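Local coordinates for protein endo-beta-1,2-glucanase (Talaromyces funiculosus, PDB 6IMV) that hydrolyses beta-1,2-glucans at internal linkages, as an endo-acting fungal glycoside hydrolase that binds sophorose, at residues Ile317-Arg322 / Lys477-Glu482. Residues are numbered along the deposited sequence; the frame is centred on the assembly and turned at random.
Sequences IDIIRR and KNLKGE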
ATOM      1  N   ILE A 317      12.032   0.054 -16.207  1.00 16.36           N
ATOM      2  CA  ILE A 317      13.244   0.854 -16.401  1.00 16.02           C
ATOM      3  C   ILE A 317      14.364   0.214 -15.568  1.00 16.19           C
ATOM      4  O   ILE A 317      14.251   0.126 -14.344  1.00 15.06           O
ATOM      5  CB  ILE A 317      13.010   2.332 -16.023  1.00 16.35           C
ATOM      6  CG1 ILE A 317      11.928   2.993 -16.890  1.00 16.33           C
ATOM      7  CG2 ILE A 317      14.310   3.119 -16.090  1.00 16.26           C
ATOM      8  CD1 ILE A 317      10.504   2.705 -16.457  1.00 16.51           C
ATOM      9  N   ASP A 318      15.443  -0.210 -16.239  0.50 15.10           N
ATOM     10  CA  ASP A 318      16.471  -1.038 -15.616  0.50 15.04           C
ATOM     11  C   ASP A 318      17.203  -0.252 -14.517  0.50 14.84           C
ATOM     12  O   ASP A 318      17.474  -0.809 -13.472  0.50 14.75           O
ATOM     13  CB  ASP A 318      17.465  -1.604 -16.633  0.50 15.26           C
ATOM     14  CG  ASP A 318      18.367  -2.684 -16.047  0.50 15.39           C
ATOM     15  OD1 ASP A 318      17.843  -3.576 -15.354  0.50 15.29           O
ATOM     16  OD2 ASP A 318      19.592  -2.606 -16.261  0.50 16.35           O
ATOM     17  N   ILE A 319      17.523   1.030 -14.744  1.00 14.97           N
ATOM     18  CA  ILE A 319      18.239   1.813 -13.699  1.00 14.74           C
ATOM     19  C   ILE A 319      17.372   1.881 -12.433  1.00 14.52           C
ATOM     20  O   ILE A 319      17.890   1.837 -11.308  1.00 13.97           O
ATOM     21  CB  ILE A 319      18.674   3.217 -14.164  1.00 15.02           C
ATOM     22  CG1 ILE A 319      19.495   3.926 -13.082  1.00 15.32           C
ATOM     23  CG2 ILE A 319      17.501   4.080 -14.599  1.00 15.00           C
ATOM     24  CD1 ILE A 319      20.746   3.183 -12.669  1.00 15.55           C
ATOM     25  N   ILE A 320      16.053   1.958 -12.619  1.00 13.97           N
ATOM     26  CA  ILE A 320      15.127   2.044 -11.491  1.00 14.31           C
ATOM     27  C   ILE A 320      15.063   0.685 -10.792  1.00 14.42           C
ATOM     28  O   ILE A 320      15.162   0.620  -9.564  1.00 13.47           O
ATOM     29  CB  ILE A 320      13.737   2.547 -11.917  1.00 13.67           C
ATOM     30  CG1 ILE A 320      13.832   3.937 -12.553  1.00 13.48           C
ATOM     31  CG2 ILE A 320      12.788   2.524 -10.727  1.00 13.57           C
ATOM     32  CD1 ILE A 320      12.490   4.554 -12.954  1.00 13.66           C
ATOM     33  N   ARG A 321      14.911  -0.385 -11.577  0.50 14.77           N
ATOM     34  CA  ARG A 321      14.877  -1.740 -11.039  0.50 15.70           C
ATOM     35  C   ARG A 321      16.134  -1.997 -10.188  0.50 15.36           C
ATOM     36  O   ARG A 321      16.036  -2.550  -9.092  0.50 15.52           O
ATOM     37  CB  ARG A 321      14.734  -2.752 -12.180  0.50 16.69           C
ATOM     38  CG  ARG A 321      14.428  -4.170 -11.722  0.50 17.66           C
ATOM     39  CD  ARG A 321      14.476  -5.133 -12.897  0.50 18.42           C
ATOM     40  NE  ARG A 321      13.791  -4.615 -14.068  0.50 18.97           N
ATOM     41  CZ  ARG A 321      14.393  -4.197 -15.181  0.50 19.24           C
ATOM     42  NH1 ARG A 321      13.672  -3.730 -16.184  0.50 17.55           N
ATOM     43  NH2 ARG A 321      15.710  -4.251 -15.281  0.50 20.96           N
ATOM     44  N   ARG A 322      17.300  -1.568 -10.683  1.00 14.76           N
ATOM     45  CA  ARG A 322      18.596  -1.791 -10.000  1.00 14.67           C
ATOM     46  C   ARG A 322      18.652  -1.014  -8.674  1.00 13.85           C
ATOM     47  O   ARG A 322      19.071  -1.555  -7.663  1.00 13.31           O
ATOM     48  CB  ARG A 322      19.763  -1.391 -10.911  1.00 15.03           C
ATOM     49  CG  ARG A 322      20.052  -2.382 -12.031  1.00 15.46           C
ATOM     50  CD  ARG A 322      20.953  -1.786 -13.097  1.00 15.82           C
ATOM     51  NE  ARG A 322      22.247  -1.376 -12.563  1.00 16.24           N
ATOM     52  CZ  ARG A 322      22.950  -0.320 -12.973  1.00 16.05           C
ATOM     53  NH1 ARG A 322      24.061   0.005 -12.340  1.00 17.21           N
ATOM     54  NH2 ARG A 322      22.544   0.426 -13.987  1.00 15.89           N
ATOM     55  N   LYS A 477      24.111   7.185 -10.666  1.00 23.61           N
ATOM     56  CA  LYS A 477      25.277   6.803 -11.468  1.00 27.75           C
ATOM     57  C   LYS A 477      26.247   5.998 -10.593  1.00 28.36           C
ATOM     58  O   LYS A 477      26.297   6.167  -9.372  1.00 31.11           O
ATOM     59  CB  LYS A 477      25.948   8.070 -12.000  1.00 29.07           C
ATOM     60  CG  LYS A 477      24.999   9.024 -12.706  1.00 30.99           C
ATOM     61  CD  LYS A 477      25.556  10.398 -12.954  1.00 32.92           C
ATOM     62  CE  LYS A 477      25.317  11.354 -11.807  1.00 35.43           C
ATOM     63  NZ  LYS A 477      25.702  12.733 -12.180  1.00 37.97           N
ATOM     64  N   ASN A 478      27.021   5.111 -11.217  1.00 31.12           N
ATOM     65  CA  ASN A 478      28.097   4.380 -10.534  1.00 30.06           C
ATOM     66  C   ASN A 478      27.558   3.745  -9.241  1.00 27.17           C
ATOM     67  O   ASN A 478      28.131   3.951  -8.164  1.00 27.77           O
ATOM     68  CB  ASN A 478      29.284   5.300 -10.237  1.00 32.58           C
ATOM     69  CG  ASN A 478      29.640   6.194 -11.408  1.00 34.91           C
ATOM     70  OD1 ASN A 478      30.083   5.711 -12.445  1.00 36.58           O
ATOM     71  ND2 ASN A 478      29.446   7.495 -11.256  1.00 36.03           N
ATOM     72  N   LEU A 479      26.462   2.984  -9.358  1.00 23.28           N
ATOM     73  CA  LEU A 479      25.871   2.258  -8.221  1.00 21.41           C
ATOM     74  C   LEU A 479      26.965   1.430  -7.551  1.00 20.10           C
ATOM     75  O   LEU A 479      27.775   0.833  -8.236  1.00 19.53           O
ATOM     76  CB  LEU A 479      24.756   1.321  -8.699  1.00 20.81           C
ATOM     77  CG  LEU A 479      23.519   1.981  -9.301  1.00 20.78           C
ATOM     78  CD1 LEU A 479      22.405   0.964  -9.459  1.00 21.22           C
ATOM     79  CD2 LEU A 479      23.049   3.157  -8.469  1.00 20.85           C
ATOM     80  N   LYS A 480      26.955   1.397  -6.221  1.00 19.70           N
ATOM     81  CA  LYS A 480      27.750   0.457  -5.449  1.00 20.40           C
ATOM     82  C   LYS A 480      26.819  -0.584  -4.826  1.00 19.41           C
ATOM     83  O   LYS A 480      25.625  -0.316  -4.598  1.00 17.76           O
ATOM     84  CB  LYS A 480      28.552   1.173  -4.355  1.00 22.19           C
ATOM     85  CG  LYS A 480      29.495   2.251  -4.870  1.00 24.41           C
ATOM     86  CD  LYS A 480      30.190   3.039  -3.792  1.00 27.67           C
ATOM     87  CE  LYS A 480      30.597   4.428  -4.252  1.00 29.90           C
ATOM     88  NZ  LYS A 480      29.470   5.393  -4.117  1.00 31.52           N
ATOM     89  N   GLY A 481      27.387  -1.773  -4.580  1.00 16.55           N
ATOM     90  CA  GLY A 481      26.788  -2.757  -3.717  1.00 16.53           C
ATOM     91  C   GLY A 481      25.864  -3.705  -4.454  1.00 16.27           C
ATOM     92  O   GLY A 481      25.151  -4.476  -3.811  1.00 15.63           O
ATOM     93  N   GLU A 482      25.910  -3.701  -5.792  1.00 16.24           N
ATOM     94  CA  GLU A 482      24.999  -4.540  -6.580  1.00 17.75           C
ATOM     95  C   GLU A 482      25.390  -6.028  -6.464  1.00 19.26           C
ATOM     96  O   GLU A 482      24.611  -6.895  -6.843  1.00 19.19           O
ATOM     97  CB  GLU A 482      24.962  -4.101  -8.041  1.00 17.30           C
ATOM     98  CG  GLU A 482      24.318  -2.749  -8.255  1.00 17.21           C
ATOM     99  CD  GLU A 482      23.923  -2.503  -9.696  1.00 17.60           C
ATOM    100  OE1 GLU A 482      24.737  -1.916 -10.419  1.00 18.46           O
ATOM    101  OE2 GLU A 482      22.802  -2.919 -10.095  1.00 17.01           O
TER
HETATM  102  O   HOH W   1      20.922  -3.845  -8.350  1.00 10.91           O
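Two groups grip OE2 of E482: R322 NE donates to it at 3.0 Å, and a bridging water lies 2.7 Å from this oxygen. The setting is a helix-to-loop contact at the surface, where the start of helix 318-337 meets the irregular chain that follows helix 461-475, and it illustrates how a side-on, bidentate arginine-carboxylate pair ties a loop to a helix. The second bond of the pair, R322 NH1 to E482 OE1 at 2.8 Å, is nearly straight (164°). Both carboxylate oxygens are met on their syn sides and lie close to the guanidinium plane, although the two planes are turned 28° apart. A bend at chi3 (60°) turns the arginine head toward the loop, presenting its NE-NH1 edge to the glutamate, while E482 reaches across with its chain extended beyond CG. L479 brings CD1 over one guanidinium face, 3.5 Å from NH1, and the same methyl touches I319 CD1 at 4.2 Å. An alanine at R322 would remove both bonds of this salt bridge, which is likely to leave the E482 carboxylate without its charged mate and freer to turn, and L479 CD1 without the flat group it lies over. Beyond the pair, L479 also packs on V323 of the helix and T294 of strand 290-296. The water links helix backbone to loop side chain, with R322 O 3.0 Å from its oxygen.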